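Local coordinates for protein M32 carboxypeptidase (Pyrococcus furiosus, PDB 1KA2) that removes amino acids one at a time from the C-terminus of peptides with broad specificity, as a cobalt-dependent homodimeric metallocarboxypeptidase, at residues 25-28 and 29-32; 357-360 and 361-365; 388-391 and 392-396. All coordinates share one frame; numbering follows the deposited sequence.

Contact 1. Residues 25-28 and 29-32; sequences HAQS and VLGW
His-25 and Val-29 meet one turn apart on helix 8-36, where methyl CG2 of Val-29 lies 4.1 Å above one face of the imidazole, displaced toward the rim. The first torsion of His-25, which sets CG opposite the backbone N (chi1 175°), turns the ring so that its end comes near Val-29 although CB points away. The same methyl rests 3.4 Å from His-25 O, which also accepts the N-H of Val-29. Leu-30 wraps around Ala-26 O: its CB is 3.5 Å from that oxygen, and the Leu-30 backbone N bonds to it at 3.0 Å. With chi1 (-100°) off a staggered value, CD1 and CD2 of Leu-30 both stay near Ala-26 O. Farther on, CB of Trp-32 sits 3.3 Å from Ser-28 O, while the indole leads off to a cation-pi contact with Arg-250. Ser-28 OG turns back to Gly-24 O. Both imidazole nitrogens of His-25 are engaged, ND1 with Phe-244 O and NE2 with Arg-46 NE of the second subunit. Because a carbonyl can only accept, ND1 probably carries the proton and NE2 receives the arginine N-H, consistent with a neutral ring fixed in rotation at the dimer interface.

Contact 2. Residues 357-360 and 361-365; sequences VTYN and FHILL
The imidazole of His-362 meets the preceding turn with its edge: Thr-358 O lies 3.2 Å from CD2, near the ring plane, and Tyr-359 O is also at the edge. A water in the same plane bonds to NE2 at 2.7 Å and donates to Thr-358 OG1 at 2.6 Å, so it links the two side chains; OG1 is further bonded to Asp-355. The Phe-361 ring likewise has Thr-358 O at its edge, whereas Val-357 O approaches CE1 obliquely at 3.7 Å. Against the Tyr-359 ring, Ile-363 places CG1 3.9 Å from CE2, and Arg-303 makes a cation-pi contact with that ring. The segment leads into helix 359-375, just past the predicted I/NRXXA/SD motif, and sets the Tyr-359 ring close to the metal site without touching it. Phe-361 N and His-362 N reach back three residues, to Thr-358 O and Tyr-359 O, but Leu-364 N reaches back four, to Asn-360 O at 3.0 Å. Replacing Phe-361 with an alanine would probably open a gap beside this turn and leave Val-357 O without the ring that lies against it. The Asn-360 amide turns away from 361-365 toward helix 421-440, where Thr-424 and Thr-427 hydrogen-bond it.

Contact 3. Residues 388-391 and 392-396; sequences NDEM and ERLLG
Glu-390 folds back at its second torsion (chi2 -62°), and Arg-393, extended through its first two torsions, bends at the third (chi3 73°); the two chains thus run side by side in the same direction and bring carboxylate and guanidinium together. The groups are nearly coplanar, their planes 25° apart, and meet edge to edge in a two-pronged salt bridge between residues three apart in the helix. NH2 of Arg-393 reaches the syn lone pair of Glu-390 OE1 at 2.6 Å, close to the guanidinium plane. NE of Arg-393 faces Glu-390 OE2 at 2.5 Å, a very short separation whose exact value deserves caution. Two bonds fix the rotation of the guanidinium, and CD2 of Leu-394 lies 3.1 Å above the guanidinium plane, offset toward the rim; NH1 of Arg-393 pairs with Glu-180. A turn away, Met-391 and Leu-395 cross obliquely, CE 4.2 Å from CD1, while Leu-395 N bonds to Met-391 O at 3.0 Å. The acids Asp-389 and Glu-392 both pair with Arg-398, which probably offsets their mutual repulsion. Gly-396, with positive phi, then ends the helical run. The last turns of helix 383-395 rest Met-391 on Leu-365 and Leu-395 on His-362 of helix 359-375, while helix 169-192 receives Leu-394 on Glu-180 and Leu-395 on Leu-187.

How the contacts relate
Contacts 1, 2 and 3 come in series along the chain, on helix 8-36, at the beginning of helix 359-375 and at the end of helix 383-395. Contact 1 lies across the chain's centre from the other two, its centre about 32 Å from that of contact 2 and about 40 Å from that of contact 3. Contacts 2 and 3, centres about 11 Å apart, touch: their helices, consecutive in the chain, pack against each other, with Phe-361 O 3.6 Å from Leu-394 CD1. Helix 169-192 adjoins both. Contact 1 belongs to the dimer interface, Val-29 packing on Val-29 of the second subunit; contact 2 lies beside the metal site, the side chain of Tyr-359 about 5 Å from that of the metal ligand Glu-299.

Contact 1. Residues 25-28 and 29-32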
loop_
_atom_site.group_PDB
_atom_site.type_symbol
_atom_site.label_atom_id
_atom_site.label_comp_id
_atom_site.label_asym_id
_atom_site.label_seq_id
_atom_site.Cartn_x
_atom_site.Cartn_y
_atom_site.Cartn_z
ATOM N N HIS A 25 -1.181 -7.409 -8.122
ATOM C CA HIS A 25 -1.099 -5.969 -7.942
ATOM C C HIS A 25 -1.118 -5.755 -6.436
ATOM O O HIS A 25 -0.290 -5.044 -5.871
ATOM C CB HIS A 25 -2.321 -5.305 -8.551
ATOM C CG HIS A 25 -2.381 -3.832 -8.319
ATOM N ND1 HIS A 25 -1.609 -2.937 -9.027
ATOM C CD2 HIS A 25 -3.119 -3.095 -7.456
ATOM C CE1 HIS A 25 -1.871 -1.709 -8.610
ATOM N NE2 HIS A 25 -2.785 -1.778 -7.658
ATOM N N ALA A 26 -2.076 -6.403 -5.789
ATOM C CA ALA A 26 -2.225 -6.298 -4.346
ATOM C C ALA A 26 -0.960 -6.783 -3.618
ATOM O O ALA A 26 -0.495 -6.126 -2.702
ATOM C CB ALA A 26 -3.449 -7.091 -3.897
ATOM N N GLN A 27 -0.389 -7.912 -4.032
ATOM C CA GLN A 27 0.824 -8.408 -3.368
ATOM C C GLN A 27 1.966 -7.392 -3.429
ATOM O O GLN A 27 2.682 -7.200 -2.451
ATOM C CB GLN A 27 1.287 -9.745 -3.982
ATOM C CG GLN A 27 0.439 -10.966 -3.624
ATOM C CD GLN A 27 0.724 -11.532 -2.234
ATOM O OE1 GLN A 27 0.695 -12.752 -2.027
ATOM N NE2 GLN A 27 0.987 -10.654 -1.277
ATOM N N SER A 28 2.138 -6.740 -4.574
ATOM C CA SER A 28 3.202 -5.741 -4.735
ATOM C C SER A 28 3.021 -4.568 -3.782
ATOM O O SER A 28 3.971 -4.109 -3.130
ATOM C CB SER A 28 3.223 -5.203 -6.168
ATOM O OG SER A 28 3.527 -6.222 -7.098
ATOM N N VAL A 29 1.795 -4.069 -3.718
ATOM C CA VAL A 29 1.497 -2.951 -2.847
ATOM C C VAL A 29 1.787 -3.335 -1.399
ATOM O O VAL A 29 2.347 -2.549 -0.647
ATOM C CB VAL A 29 0.027 -2.512 -3.007
ATOM C CG1 VAL A 29 -0.300 -1.414 -2.018
ATOM C CG2 VAL A 29 -0.183 -1.996 -4.428
ATOM N N LEU A 30 1.420 -4.555 -1.030
ATOM C CA LEU A 30 1.647 -5.067 0.320
ATOM C C LEU A 30 3.127 -5.120 0.666
ATOM O O LEU A 30 3.544 -4.636 1.717
ATOM C CB LEU A 30 1.038 -6.468 0.444
ATOM C CG LEU A 30 -0.323 -6.581 1.128
ATOM C CD1 LEU A 30 -1.136 -5.341 0.899
ATOM C CD2 LEU A 30 -1.042 -7.828 0.624
ATOM N N GLY A 31 3.919 -5.719 -0.225
ATOM C CA GLY A 31 5.349 -5.830 -0.000
ATOM C C GLY A 31 6.028 -4.484 0.036
ATOM O O GLY A 31 6.842 -4.208 0.921
ATOM N N TRP A 32 5.697 -3.629 -0.923
ATOM C CA TRP A 32 6.284 -2.298 -0.958
ATOM C C TRP A 32 5.973 -1.561 0.338
ATOM O O TRP A 32 6.860 -0.999 0.985
ATOM C CB TRP A 32 5.719 -1.500 -2.148
ATOM C CG TRP A 32 6.201 -0.077 -2.230
ATOM C CD1 TRP A 32 7.380 0.361 -2.755
ATOM C CD2 TRP A 32 5.517 1.089 -1.745
ATOM N NE1 TRP A 32 7.478 1.727 -2.626
ATOM C CE2 TRP A 32 6.345 2.198 -2.010
ATOM C CE3 TRP A 32 4.280 1.300 -1.110
ATOM C CZ2 TRP A 32 5.982 3.510 -1.663
ATOM C CZ3 TRP A 32 3.916 2.604 -0.761
ATOM C CH2 TRP A 32 4.764 3.693 -1.039
#

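Contact 2. Residues 357-360 and 361-365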
loop_
_atom_site.group_PDB
_atom_site.type_symbol
_atom_site.label_atom_id
_atom_site.label_comp_id
_atom_site.label_asym_id
_atom_site.label_seq_id
_atom_site.Cartn_x
_atom_site.Cartn_y
_atom_site.Cartn_z
ATOM N N VAL A 357 34.763 -5.228 -11.416
ATOM C CA VAL A 357 35.743 -6.170 -11.944
ATOM C C VAL A 357 35.829 -7.436 -11.086
ATOM O O VAL A 357 35.940 -8.539 -11.612
ATOM C CB VAL A 357 37.134 -5.499 -12.057
ATOM C CG1 VAL A 357 38.099 -6.410 -12.810
ATOM C CG2 VAL A 357 37.001 -4.169 -12.779
ATOM N N THR A 358 35.739 -7.273 -9.768
ATOM C CA THR A 358 35.797 -8.404 -8.841
ATOM C C THR A 358 34.422 -9.041 -8.557
ATOM O O THR A 358 34.346 -10.195 -8.131
ATOM C CB THR A 358 36.430 -7.977 -7.486
ATOM O OG1 THR A 358 35.550 -7.070 -6.801
ATOM C CG2 THR A 358 37.769 -7.285 -7.718
ATOM N N TYR A 359 33.343 -8.300 -8.803
ATOM C CA TYR A 359 31.984 -8.804 -8.543
ATOM C C TYR A 359 31.666 -10.200 -9.075
ATOM O O TYR A 359 31.262 -11.094 -8.320
ATOM C CB TYR A 359 30.929 -7.842 -9.109
ATOM C CG TYR A 359 29.501 -8.219 -8.756
ATOM C CD1 TYR A 359 28.970 -7.933 -7.497
ATOM C CD2 TYR A 359 28.689 -8.870 -9.674
ATOM C CE1 TYR A 359 27.659 -8.287 -7.160
ATOM C CE2 TYR A 359 27.382 -9.235 -9.352
ATOM C CZ TYR A 359 26.873 -8.940 -8.095
ATOM O OH TYR A 359 25.585 -9.296 -7.786
ATOM N N ASN A 360 31.827 -10.389 -10.379
ATOM C CA ASN A 360 31.506 -11.678 -10.964
ATOM C C ASN A 360 32.253 -12.903 -10.401
ATOM O O ASN A 360 31.821 -14.039 -10.604
ATOM C CB ASN A 360 31.639 -11.590 -12.484
ATOM C CG ASN A 360 30.504 -10.786 -13.111
ATOM O OD1 ASN A 360 29.336 -11.006 -12.791
ATOM N ND2 ASN A 360 30.838 -9.864 -14.003
ATOM N N PHE A 361 33.345 -12.688 -9.672
ATOM C CA PHE A 361 34.069 -13.825 -9.114
ATOM C C PHE A 361 33.343 -14.309 -7.854
ATOM O O PHE A 361 33.445 -15.474 -7.457
ATOM C CB PHE A 361 35.538 -13.452 -8.845
ATOM C CG PHE A 361 36.357 -13.282 -10.110
ATOM C CD1 PHE A 361 36.747 -12.020 -10.551
ATOM C CD2 PHE A 361 36.711 -14.388 -10.874
ATOM C CE1 PHE A 361 37.478 -11.858 -11.732
ATOM C CE2 PHE A 361 37.444 -14.239 -12.061
ATOM C CZ PHE A 361 37.828 -12.968 -12.490
ATOM N N HIS A 362 32.579 -13.408 -7.248
ATOM C CA HIS A 362 31.788 -13.751 -6.068
ATOM C C HIS A 362 30.658 -14.660 -6.536
ATOM O O HIS A 362 30.252 -15.581 -5.832
ATOM C CB HIS A 362 31.216 -12.482 -5.437
ATOM C CG HIS A 362 32.240 -11.649 -4.738
ATOM N ND1 HIS A 362 32.511 -11.779 -3.391
ATOM C CD2 HIS A 362 33.067 -10.681 -5.198
ATOM C CE1 HIS A 362 33.456 -10.922 -3.051
ATOM N NE2 HIS A 362 33.811 -10.244 -4.130
ATOM N N ILE A 363 30.162 -14.412 -7.742
ATOM C CA ILE A 363 29.078 -15.231 -8.282
ATOM C C ILE A 363 29.572 -16.604 -8.774
ATOM O O ILE A 363 28.896 -17.623 -8.586
ATOM C CB ILE A 363 28.362 -14.496 -9.439
ATOM C CG1 ILE A 363 27.888 -13.112 -8.970
ATOM C CG2 ILE A 363 27.193 -15.324 -9.926
ATOM C CD1 ILE A 363 26.826 -13.142 -7.861
ATOM N N LEU A 364 30.745 -16.628 -9.411
ATOM C CA LEU A 364 31.326 -17.884 -9.909
ATOM C C LEU A 364 31.496 -18.891 -8.767
ATOM O O LEU A 364 31.117 -20.046 -8.894
ATOM C CB LEU A 364 32.682 -17.610 -10.580
ATOM C CG LEU A 364 33.676 -18.771 -10.760
ATOM C CD1 LEU A 364 33.001 -19.954 -11.424
ATOM C CD2 LEU A 364 34.867 -18.289 -11.594
ATOM N N LEU A 365 32.049 -18.456 -7.642
ATOM C CA LEU A 365 32.233 -19.374 -6.523
ATOM C C LEU A 365 30.885 -19.878 -5.990
ATOM O O LEU A 365 30.722 -21.068 -5.703
ATOM C CB LEU A 365 33.058 -18.703 -5.417
ATOM C CG LEU A 365 32.459 -18.108 -4.146
ATOM C CD1 LEU A 365 31.905 -19.184 -3.226
ATOM C CD2 LEU A 365 33.566 -17.361 -3.425
HETATM O O HOH W 1 35.295 -7.951 -4.406
#

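Contact 3. Residues 388-391 and 392-396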
loop_
_atom_site.group_PDB
_atom_site.type_symbol
_atom_site.label_atom_id
_atom_site.label_comp_id
_atom_site.label_asym_id
_atom_site.label_seq_id
_atom_site.Cartn_x
_atom_site.Cartn_y
_atom_site.Cartn_z
ATOM N N ASN A 388 35.920 -20.756 1.465
ATOM C CA ASN A 388 37.157 -20.063 1.817
ATOM C C ASN A 388 38.289 -20.310 0.827
ATOM O O ASN A 388 38.976 -19.371 0.421
ATOM C CB ASN A 388 37.597 -20.464 3.224
ATOM C CG ASN A 388 36.843 -19.709 4.301
ATOM O OD1 ASN A 388 35.747 -19.191 4.061
ATOM N ND2 ASN A 388 37.422 -19.643 5.497
ATOM N N ASP A 389 38.484 -21.564 0.435
ATOM C CA ASP A 389 39.541 -21.890 -0.517
ATOM C C ASP A 389 39.262 -21.222 -1.857
ATOM O O ASP A 389 40.188 -20.794 -2.543
ATOM C CB ASP A 389 39.663 -23.413 -0.722
ATOM C CG ASP A 389 40.041 -24.159 0.558
ATOM O OD1 ASP A 389 40.689 -23.563 1.447
ATOM O OD2 ASP A 389 39.697 -25.355 0.665
ATOM N N GLU A 390 37.988 -21.134 -2.231
ATOM C CA GLU A 390 37.619 -20.502 -3.497
ATOM C C GLU A 390 37.841 -18.999 -3.442
ATOM O O GLU A 390 38.343 -18.406 -4.398
ATOM C CB GLU A 390 36.161 -20.807 -3.851
ATOM C CG GLU A 390 36.003 -22.053 -4.699
ATOM C CD GLU A 390 36.705 -21.922 -6.042
ATOM O OE1 GLU A 390 36.186 -21.206 -6.925
ATOM O OE2 GLU A 390 37.783 -22.528 -6.208
ATOM N N MET A 391 37.467 -18.388 -2.322
ATOM C CA MET A 391 37.660 -16.953 -2.145
ATOM C C MET A 391 39.150 -16.659 -2.254
ATOM O O MET A 391 39.562 -15.608 -2.763
ATOM C CB MET A 391 37.168 -16.506 -0.761
ATOM C CG MET A 391 35.685 -16.153 -0.677
ATOM S SD MET A 391 35.275 -14.739 -1.719
ATOM C CE MET A 391 36.123 -13.380 -0.848
ATOM N N GLU A 392 39.958 -17.596 -1.767
ATOM C CA GLU A 392 41.398 -17.416 -1.783
ATOM C C GLU A 392 41.991 -17.662 -3.156
ATOM O O GLU A 392 42.932 -16.986 -3.552
ATOM C CB GLU A 392 42.057 -18.336 -0.760
ATOM C CG GLU A 392 43.494 -17.977 -0.475
ATOM C CD GLU A 392 44.127 -18.913 0.521
ATOM O OE1 GLU A 392 43.584 -19.049 1.638
ATOM O OE2 GLU A 392 45.166 -19.516 0.184
ATOM N N ARG A 393 41.432 -18.621 -3.884
ATOM C CA ARG A 393 41.917 -18.946 -5.220
ATOM C C ARG A 393 41.561 -17.897 -6.282
ATOM O O ARG A 393 42.276 -17.758 -7.275
ATOM C CB ARG A 393 41.367 -20.297 -5.661
ATOM C CG ARG A 393 41.717 -20.666 -7.096
ATOM C CD ARG A 393 40.978 -21.912 -7.526
ATOM N NE ARG A 393 39.552 -21.669 -7.749
ATOM C CZ ARG A 393 39.016 -21.263 -8.897
ATOM N NH1 ARG A 393 39.780 -21.042 -9.947
ATOM N NH2 ARG A 393 37.707 -21.107 -9.003
ATOM N N LEU A 394 40.469 -17.157 -6.081
ATOM C CA LEU A 394 40.040 -16.148 -7.056
ATOM C C LEU A 394 40.408 -14.723 -6.677
ATOM O O LEU A 394 40.785 -13.919 -7.521
ATOM C CB LEU A 394 38.525 -16.242 -7.256
ATOM C CG LEU A 394 37.943 -17.575 -7.742
ATOM C CD1 LEU A 394 36.419 -17.476 -7.726
ATOM C CD2 LEU A 394 38.468 -17.914 -9.138
ATOM N N LEU A 395 40.272 -14.393 -5.403
ATOM C CA LEU A 395 40.600 -13.041 -4.962
ATOM C C LEU A 395 41.796 -12.906 -4.008
ATOM O O LEU A 395 42.055 -11.821 -3.483
ATOM C CB LEU A 395 39.342 -12.385 -4.357
ATOM C CG LEU A 395 38.206 -12.216 -5.376
ATOM C CD1 LEU A 395 36.885 -11.843 -4.665
ATOM C CD2 LEU A 395 38.632 -11.153 -6.380
ATOM N N GLY A 396 42.502 -14.002 -3.755
ATOM C CA GLY A 396 43.660 -13.925 -2.877
ATOM C C GLY A 396 43.440 -13.664 -1.397
ATOM O O GLY A 396 44.382 -13.693 -0.598
#